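Side-chain contacts in lipoteichoic acid primase (Listeria monocytogenes, PDB 4UOP), which belongs to the sulfatase family and has an extracellular catalytic domain of alpha/beta fold that holds a magnesium ion in this structure: residues I62-S67 against A109-S114; K105-D110 against G283-I288. All coordinates share one frame; numbering follows the deposited sequence.

Contact 1. Residues I62-S67 against A109-S114; sequences IVQLES and ADAEWS. With MG (magnesium ion), chain J.
Gln64 reaches from strand 59-65 to helix 107-117 and lays its amide against Ala111 and Glu112. The touching is by van der Waals packing. OE1 of Gln64 lies 3.7 Å from CB of Ala111 and also 3.7 Å from CG of Glu112. On the other branch, NE2 of Gln64 comes within 3.9 Å of CG of Glu112. The amide thus rests on aliphatic carbons of the helix. The glutamine gets there as a nearly straight rod, with CG anti to the backbone N (chi1 -178°) and the next bond extended too. It meets the Glu112 chain at about a right angle, with amide and carboxylate planes 80° apart.

OE1 of Gln64 and both carboxylate oxygens of Glu112 find polar partners outside the two segments. OE1 of Gln64 hydrogen-bonds to the hydroxyl of Tyr282. The carboxylate of Glu112 forms a salt bridge with Arg163 and hydrogen bonds with Tyr167 and Tyr116.

This is strand-to-helix packing in the alpha/beta core of the sulfatase fold. Strand 59-65 runs parallel to its neighbours 214-219 and 277-283, and the metal ligand Glu66 follows directly after it.

The carboxylate of Glu66 chelates magnesium with both oxygens, OE1 at 2.4 Å and OE2 at 2.2 Å. A bend at chi2 (59°) accompanies this bidentate grip. The hydroxyl OG of Ser67 donates over 2.7 Å to the anti lone pair of OE2 of Glu66, so this oxygen serves both metal and hydroxyl. The O atom of water 1 is bound to the same magnesium at 2.2 Å.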
ATOM      1  N   ILE B  62      18.416  20.900  -4.922  1.00 14.20           N
ATOM      2  CA  ILE B  62      18.278  19.535  -4.443  1.00 14.07           C
ATOM      3  C   ILE B  62      17.948  18.635  -5.632  1.00 15.04           C
ATOM      4  O   ILE B  62      17.020  18.942  -6.403  1.00 14.66           O
ATOM      5  CB  ILE B  62      17.158  19.417  -3.406  1.00 14.90           C
ATOM      6  CG1 ILE B  62      17.456  20.338  -2.212  1.00 15.06           C
ATOM      7  CG2 ILE B  62      16.992  17.972  -2.974  1.00 15.37           C
ATOM      8  CD1 ILE B  62      16.456  20.221  -1.086  1.00 15.58           C
ATOM      9  N   VAL B  63      18.746  17.591  -5.811  1.00 14.86           N
ATOM     10  CA  VAL B  63      18.533  16.633  -6.891  1.00 15.19           C
ATOM     11  C   VAL B  63      18.194  15.263  -6.294  1.00 14.16           C
ATOM     12  O   VAL B  63      18.962  14.709  -5.516  1.00 14.12           O
ATOM     13  CB  VAL B  63      19.738  16.489  -7.825  1.00 16.27           C
ATOM     14  CG1 VAL B  63      19.382  15.573  -8.983  1.00 17.05           C
ATOM     15  CG2 VAL B  63      20.204  17.841  -8.335  1.00 17.02           C
ATOM     16  N   GLN B  64      17.022  14.762  -6.661  1.00 14.09           N
ATOM     17  CA  GLN B  64      16.526  13.462  -6.257  1.00 15.13           C
ATOM     18  C   GLN B  64      16.820  12.488  -7.393  1.00 16.02           C
ATOM     19  O   GLN B  64      16.258  12.630  -8.479  1.00 17.28           O
ATOM     20  CB  GLN B  64      15.033  13.516  -5.999  1.00 16.04           C
ATOM     21  CG  GLN B  64      14.468  12.193  -5.513  1.00 16.83           C
ATOM     22  CD  GLN B  64      13.009  12.254  -5.129  1.00 17.96           C
ATOM     23  OE1 GLN B  64      12.629  12.845  -4.098  1.00 18.54           O
ATOM     24  NE2 GLN B  64      12.173  11.620  -5.932  1.00 18.85           N
ATOM     25  N   LEU B  65      17.694  11.537  -7.121  1.00 15.93           N
ATOM     26  CA  LEU B  65      18.219  10.610  -8.132  1.00 17.45           C
ATOM     27  C   LEU B  65      17.447   9.292  -8.122  1.00 17.57           C
ATOM     28  O   LEU B  65      17.505   8.522  -7.157  1.00 16.97           O
ATOM     29  CB  LEU B  65      19.698  10.368  -7.863  1.00 19.44           C
ATOM     30  CG  LEU B  65      20.565  11.623  -7.919  1.00 19.39           C
ATOM     31  CD1 LEU B  65      21.882  11.361  -7.209  1.00 21.33           C
ATOM     32  CD2 LEU B  65      20.803  12.062  -9.356  1.00 20.67           C
ATOM     33  N   GLU B  66      16.735   9.032  -9.216  1.00 17.82           N
ATOM     34  CA  GLU B  66      15.850   7.886  -9.314  1.00 17.74           C
ATOM     35  C   GLU B  66      16.571   6.543  -9.126  1.00 18.00           C
ATOM     36  O   GLU B  66      17.520   6.224  -9.863  1.00 17.23           O
ATOM     37  CB  GLU B  66      15.147   7.907 -10.681  1.00 18.45           C
ATOM     38  CG  GLU B  66      14.244   6.706 -10.911  1.00 19.04           C
ATOM     39  CD  GLU B  66      13.156   6.590  -9.860  1.00 19.18           C
ATOM     40  OE1 GLU B  66      12.301   7.497  -9.785  1.00 19.42           O
ATOM     41  OE2 GLU B  66      13.134   5.583  -9.121  1.00 18.63           O
ATOM     42  N   SER B  67      16.124   5.768  -8.136  1.00 17.15           N
ATOM     43  CA  SER B  67      16.549   4.373  -7.941  1.00 16.79           C
ATOM     44  C   SER B  67      18.043   4.157  -7.625  1.00 16.85           C
ATOM     45  O   SER B  67      18.523   3.024  -7.704  1.00 19.22           O
ATOM     46  CB  SER B  67      16.126   3.513  -9.154  1.00 16.91           C
ATOM     47  OG  SER B  67      14.711   3.378  -9.194  1.00 17.60           O
ATOM     48  N   ALA B 109       7.024   9.419  -5.246  1.00 17.99           N
ATOM     49  CA  ALA B 109       6.196  10.462  -4.667  1.00 19.10           C
ATOM     50  C   ALA B 109       6.292  10.505  -3.145  1.00 18.93           C
ATOM     51  O   ALA B 109       6.218  11.586  -2.557  1.00 19.40           O
ATOM     52  CB  ALA B 109       4.753  10.315  -5.114  1.00 19.08           C
ATOM     53  N   ASP B 110       6.417   9.343  -2.509  1.00 18.77           N
ATOM     54  CA  ASP B 110       6.616   9.279  -1.067  1.00 19.91           C
ATOM     55  C   ASP B 110       7.961   9.887  -0.652  1.00 19.06           C
ATOM     56  O   ASP B 110       8.062  10.494   0.412  1.00 16.93           O
ATOM     57  CB  ASP B 110       6.503   7.843  -0.549  1.00 21.37           C
ATOM     58  CG  ASP B 110       5.084   7.299  -0.626  1.00 24.32           C
ATOM     59  OD1 ASP B 110       4.125   8.097  -0.739  1.00 26.11           O
ATOM     60  OD2 ASP B 110       4.928   6.070  -0.543  1.00 28.26           O
ATOM     61  N   ALA B 111       8.977   9.745  -1.500  1.00 17.30           N
ATOM     62  CA  ALA B 111      10.250  10.393  -1.245  1.00 17.30           C
ATOM     63  C   ALA B 111      10.084  11.902  -1.256  1.00 17.27           C
ATOM     64  O   ALA B 111      10.529  12.592  -0.338  1.00 16.42           O
ATOM     65  CB  ALA B 111      11.282   9.953  -2.263  1.00 17.02           C
ATOM     66  N   GLU B 112       9.432  12.422  -2.298  1.00 17.43           N
ATOM     67  CA  GLU B 112       9.169  13.841  -2.397  1.00 17.36           C
ATOM     68  C   GLU B 112       8.359  14.310  -1.194  1.00 17.06           C
ATOM     69  O   GLU B 112       8.674  15.348  -0.611  1.00 16.22           O
ATOM     70  CB  GLU B 112       8.411  14.153  -3.678  1.00 18.17           C
ATOM     71  CG  GLU B 112       9.230  13.968  -4.957  1.00 19.53           C
ATOM     72  CD  GLU B 112       8.487  14.508  -6.165  1.00 21.26           C
ATOM     73  OE1 GLU B 112       8.421  15.741  -6.307  1.00 21.57           O
ATOM     74  OE2 GLU B 112       7.951  13.689  -6.951  1.00 23.73           O
ATOM     75  N   TRP B 113       7.314  13.556  -0.851  1.00 17.49           N
ATOM     76  CA  TRP B 113       6.479  13.883   0.311  1.00 18.02           C
ATOM     77  C   TRP B 113       7.319  14.063   1.577  1.00 18.81           C
ATOM     78  O   TRP B 113       7.154  15.057   2.324  1.00 18.71           O
ATOM     79  CB  TRP B 113       5.409  12.799   0.541  1.00 18.29           C
ATOM     80  CG  TRP B 113       4.589  13.080   1.760  1.00 18.45           C
ATOM     81  CD1 TRP B 113       4.863  12.696   3.032  1.00 19.47           C
ATOM     82  CD2 TRP B 113       3.404  13.877   1.831  1.00 18.95           C
ATOM     83  NE1 TRP B 113       3.911  13.186   3.896  1.00 18.49           N
ATOM     84  CE2 TRP B 113       3.001  13.911   3.183  1.00 18.86           C
ATOM     85  CE3 TRP B 113       2.632  14.550   0.883  1.00 19.41           C
ATOM     86  CZ2 TRP B 113       1.867  14.601   3.605  1.00 20.08           C
ATOM     87  CZ3 TRP B 113       1.505  15.232   1.307  1.00 19.99           C
ATOM     88  CH2 TRP B 113       1.132  15.247   2.648  1.00 19.39           C
ATOM     89  N   SER B 114       8.163  13.069   1.841  1.00 18.24           N
ATOM     90  CA  SER B 114       9.026  13.040   3.021  1.00 19.19           C
ATOM     91  C   SER B 114       9.958  14.240   3.064  1.00 18.22           C
ATOM     92  O   SER B 114      10.101  14.905   4.088  1.00 17.91           O
ATOM     93  CB  SER B 114       9.861  11.751   3.026  1.00 19.02           C
ATOM     94  OG  SER B 114       9.057  10.636   3.293  1.00 20.78           O
TER
HETATM   95 MG    MG J1616      11.553   6.340  -7.867  1.00 10.93          MG
HETATM   96  O   HOH W   1      10.212   4.854  -8.817  1.00 21.74           O

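Contact 2. Residues K105-D110 against G283-I288; sequences KSNTAD and GDHHII. With MG (magnesium ion), chain J.
Thr108 and Asp284 bring the two backbones closest, with their CA atoms 6.0 Å apart; Asn107 faces His285 next to them. Residues 107-110 form the first turn of helix 107-117. Gly283 ends strand 277-283, and residues 284-288 continue as an irregular loop.

Magnesium joins the two sides. OG1 of Thr108 binds the magnesium at 2.1 Å. From the loop, OD2 of Asp284 binds the magnesium at 2.1 Å and NE2 of His285 at 2.2 Å. OD1 of Asp284 also accepts a hydrogen bond from N of Ser67. Glu66 and water 1 complete the set of ligands in the model.

The His285 ring is held by more than the metal. ND1 of His285 donates to O of His286 in an almost straight bond (178°, 2.9 Å); the acceptor lies in the His285 ring plane, but ND1 stands above the plane of the His286 carbonyl. With ND1 engaged as donor, NE2 is the nitrogen that faces the ion. Over one face lies the Asn107 amide, stacked with planes 9° apart. ND2 of Asn107 sits 3.2 Å from CE1 of His285, and CB of Asn107 makes a CH-pi contact with the ring. OD1 of Asp284 approaches the opposite face near the rim. The folded chi1 of Asn107 (49°) sets its CG between backbone N and carbonyl carbon, above the ring.

The Asn107 amide is itself fixed at both ends. OD1 accepts from N of Thr108 and from water 1, while ND2 hydrogen-bonds to Asp244 of the second subunit.

In this site the carboxylates of Asp284 and Glu66 probably balance much of the charge of the ion. Metal binding would probably polarise water 1, and Asn107 gives that water a second anchor beside the magnesium.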
ATOM      1  N   LYS B 105       3.698   3.365  -0.353  1.00 29.83           N
ATOM      2  CA  LYS B 105       2.994   2.778  -1.495  1.00 32.33           C
ATOM      3  C   LYS B 105       3.471   3.298  -2.846  1.00 30.48           C
ATOM      4  O   LYS B 105       3.532   2.563  -3.832  1.00 31.11           O
ATOM      5  CB  LYS B 105       1.487   3.134  -1.390  1.00 36.58           C
ATOM      6  CG  LYS B 105       0.601   2.024  -0.861  1.00 40.39           C
ATOM      7  CD  LYS B 105      -0.856   2.474  -0.624  1.00 44.42           C
ATOM      8  CE  LYS B 105      -1.754   2.059  -1.798  1.00 46.54           C
ATOM      9  NZ  LYS B 105      -3.024   2.832  -1.958  1.00 49.15           N
ATOM     10  N   SER B 106       3.775   4.584  -2.894  1.00 27.81           N
ATOM     11  CA  SER B 106       4.147   5.247  -4.143  1.00 28.29           C
ATOM     12  C   SER B 106       5.560   5.815  -4.014  1.00 25.14           C
ATOM     13  O   SER B 106       5.745   6.973  -3.667  1.00 24.17           O
ATOM     14  CB  SER B 106       3.129   6.342  -4.441  1.00 31.18           C
ATOM     15  OG  SER B 106       3.324   6.875  -5.737  1.00 36.69           O
ATOM     16  N   ASN B 107       6.556   4.992  -4.308  1.00 21.44           N
ATOM     17  CA  ASN B 107       7.897   5.252  -3.789  1.00 21.40           C
ATOM     18  C   ASN B 107       8.507   6.634  -4.135  1.00 20.72           C
ATOM     19  O   ASN B 107       8.885   7.382  -3.230  1.00 19.95           O
ATOM     20  CB  ASN B 107       8.846   4.092  -4.079  1.00 22.33           C
ATOM     21  CG  ASN B 107       8.821   3.636  -5.521  1.00 23.34           C
ATOM     22  OD1 ASN B 107       8.314   4.323  -6.411  1.00 24.21           O
ATOM     23  ND2 ASN B 107       9.401   2.453  -5.761  1.00 25.08           N
ATOM     24  N   THR B 108       8.545   6.991  -5.416  1.00 18.76           N
ATOM     25  CA  THR B 108       9.103   8.270  -5.825  1.00 18.67           C
ATOM     26  C   THR B 108       8.355   9.459  -5.184  1.00 18.83           C
ATOM     27  O   THR B 108       8.977  10.365  -4.649  1.00 17.89           O
ATOM     28  CB  THR B 108       9.098   8.446  -7.351  1.00 19.35           C
ATOM     29  OG1 THR B 108       9.689   7.299  -7.975  1.00 19.20           O
ATOM     30  CG2 THR B 108       9.883   9.694  -7.738  1.00 19.55           C
ATOM     31  N   ALA B 109       7.024   9.419  -5.246  1.00 17.99           N
ATOM     32  CA  ALA B 109       6.196  10.462  -4.667  1.00 19.10           C
ATOM     33  C   ALA B 109       6.292  10.505  -3.145  1.00 18.93           C
ATOM     34  O   ALA B 109       6.218  11.586  -2.557  1.00 19.40           O
ATOM     35  CB  ALA B 109       4.753  10.315  -5.114  1.00 19.08           C
ATOM     36  N   ASP B 110       6.417   9.343  -2.509  1.00 18.77           N
ATOM     37  CA  ASP B 110       6.616   9.279  -1.067  1.00 19.91           C
ATOM     38  C   ASP B 110       7.961   9.887  -0.652  1.00 19.06           C
ATOM     39  O   ASP B 110       8.062  10.494   0.412  1.00 16.93           O
ATOM     40  CB  ASP B 110       6.503   7.843  -0.549  1.00 21.37           C
ATOM     41  CG  ASP B 110       5.084   7.299  -0.626  1.00 24.32           C
ATOM     42  OD1 ASP B 110       4.125   8.097  -0.739  1.00 26.11           O
ATOM     43  OD2 ASP B 110       4.928   6.070  -0.543  1.00 28.26           O
ATOM     44  N   GLY B 283      19.352   9.589  -3.331  1.00 15.70           N
ATOM     45  CA  GLY B 283      18.558   8.625  -4.112  1.00 16.20           C
ATOM     46  C   GLY B 283      17.157   8.566  -3.542  1.00 16.11           C
ATOM     47  O   GLY B 283      16.998   8.653  -2.325  1.00 16.87           O
ATOM     48  N   ASP B 284      16.128   8.427  -4.383  1.00 15.96           N
ATOM     49  CA  ASP B 284      14.772   8.366  -3.837  1.00 15.81           C
ATOM     50  C   ASP B 284      14.491   7.107  -3.023  1.00 16.05           C
ATOM     51  O   ASP B 284      13.893   7.186  -1.957  1.00 15.23           O
ATOM     52  CB  ASP B 284      13.665   8.658  -4.864  1.00 15.89           C
ATOM     53  CG  ASP B 284      13.628   7.697  -6.036  1.00 16.82           C
ATOM     54  OD1 ASP B 284      14.577   6.907  -6.241  1.00 17.27           O
ATOM     55  OD2 ASP B 284      12.592   7.747  -6.755  1.00 19.75           O
ATOM     56  N   HIS B 285      14.950   5.962  -3.522  1.00 14.97           N
ATOM     57  CA  HIS B 285      14.739   4.676  -2.877  1.00 15.85           C
ATOM     58  C   HIS B 285      15.501   3.629  -3.667  1.00 16.56           C
ATOM     59  O   HIS B 285      15.927   3.886  -4.808  1.00 16.04           O
ATOM     60  CB  HIS B 285      13.251   4.330  -2.884  1.00 16.57           C
ATOM     61  CG  HIS B 285      12.644   4.411  -4.241  1.00 17.52           C
ATOM     62  ND1 HIS B 285      12.813   3.421  -5.183  1.00 18.75           N
ATOM     63  CD2 HIS B 285      11.938   5.390  -4.849  1.00 19.15           C
ATOM     64  CE1 HIS B 285      12.215   3.771  -6.302  1.00 18.69           C
ATOM     65  NE2 HIS B 285      11.686   4.969  -6.131  1.00 19.93           N
ATOM     66  N   HIS B 286      15.672   2.462  -3.047  1.00 17.34           N
ATOM     67  CA  HIS B 286      16.361   1.360  -3.687  1.00 18.13           C
ATOM     68  C   HIS B 286      15.449   0.726  -4.711  1.00 17.42           C
ATOM     69  O   HIS B 286      14.236   0.924  -4.695  1.00 16.19           O
ATOM     70  CB  HIS B 286      16.798   0.322  -2.670  1.00 18.85           C
ATOM     71  CG  HIS B 286      15.735  -0.661  -2.318  1.00 20.22           C
ATOM     72  ND1 HIS B 286      14.638  -0.328  -1.554  1.00 21.53           N
ATOM     73  CD2 HIS B 286      15.593  -1.970  -2.631  1.00 22.14           C
ATOM     74  CE1 HIS B 286      13.871  -1.391  -1.402  1.00 23.03           C
ATOM     75  NE2 HIS B 286      14.426  -2.402  -2.053  1.00 23.30           N
ATOM     76  N   ILE B 287      16.053  -0.027  -5.613  1.00 18.46           N
ATOM     77  CA  ILE B 287      15.274  -0.757  -6.591  1.00 20.07           C
ATOM     78  C   ILE B 287      15.723  -2.216  -6.742  1.00 20.95           C
ATOM     79  O   ILE B 287      14.926  -3.054  -7.148  1.00 21.77           O
ATOM     80  CB  ILE B 287      15.265  -0.011  -7.955  1.00 21.18           C
ATOM     81  CG1 ILE B 287      14.130  -0.509  -8.856  1.00 23.18           C
ATOM     82  CG2 ILE B 287      16.609  -0.127  -8.653  1.00 22.16           C
ATOM     83  CD1 ILE B 287      12.756  -0.450  -8.217  1.00 24.13           C
ATOM     84  N   ILE B 288      16.975  -2.516  -6.407  1.00 21.24           N
ATOM     85  CA  ILE B 288      17.517  -3.871  -6.546  1.00 22.90           C
ATOM     86  C   ILE B 288      17.515  -4.548  -5.177  1.00 23.16           C
ATOM     87  O   ILE B 288      18.135  -4.061  -4.222  1.00 21.51           O
ATOM     88  CB  ILE B 288      18.952  -3.832  -7.103  1.00 22.77           C
ATOM     89  CG1 ILE B 288      19.029  -3.027  -8.420  1.00 23.80           C
ATOM     90  CG2 ILE B 288      19.505  -5.246  -7.242  1.00 23.99           C
ATOM     91  CD1 ILE B 288      18.248  -3.597  -9.601  1.00 24.66           C
TER
HETATM   92 MG    MG J1616      11.553   6.340  -7.867  1.00 10.93          MG
HETATM   93  O   HOH W   1      10.212   4.854  -8.817  1.00 21.74           O

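After helix 34-41 near the N terminus, strand 59-65 leads to Glu66. The chain then runs through strand 94-100 to helix 107-117, where contact 1 closes a loop of 41 residues. Contact 2 begins just before the same helix, at Lys105, and closes a much longer loop, of 172 residues, at the end of strand 277-283. The two segments on the helix overlap at Ala109 and Asp110, so the loops follow one another along the chain. Together they tie helix 107-117 to two adjacent parallel strands of the central sheet. The contacts meet at the magnesium and at water 1, which belong to both.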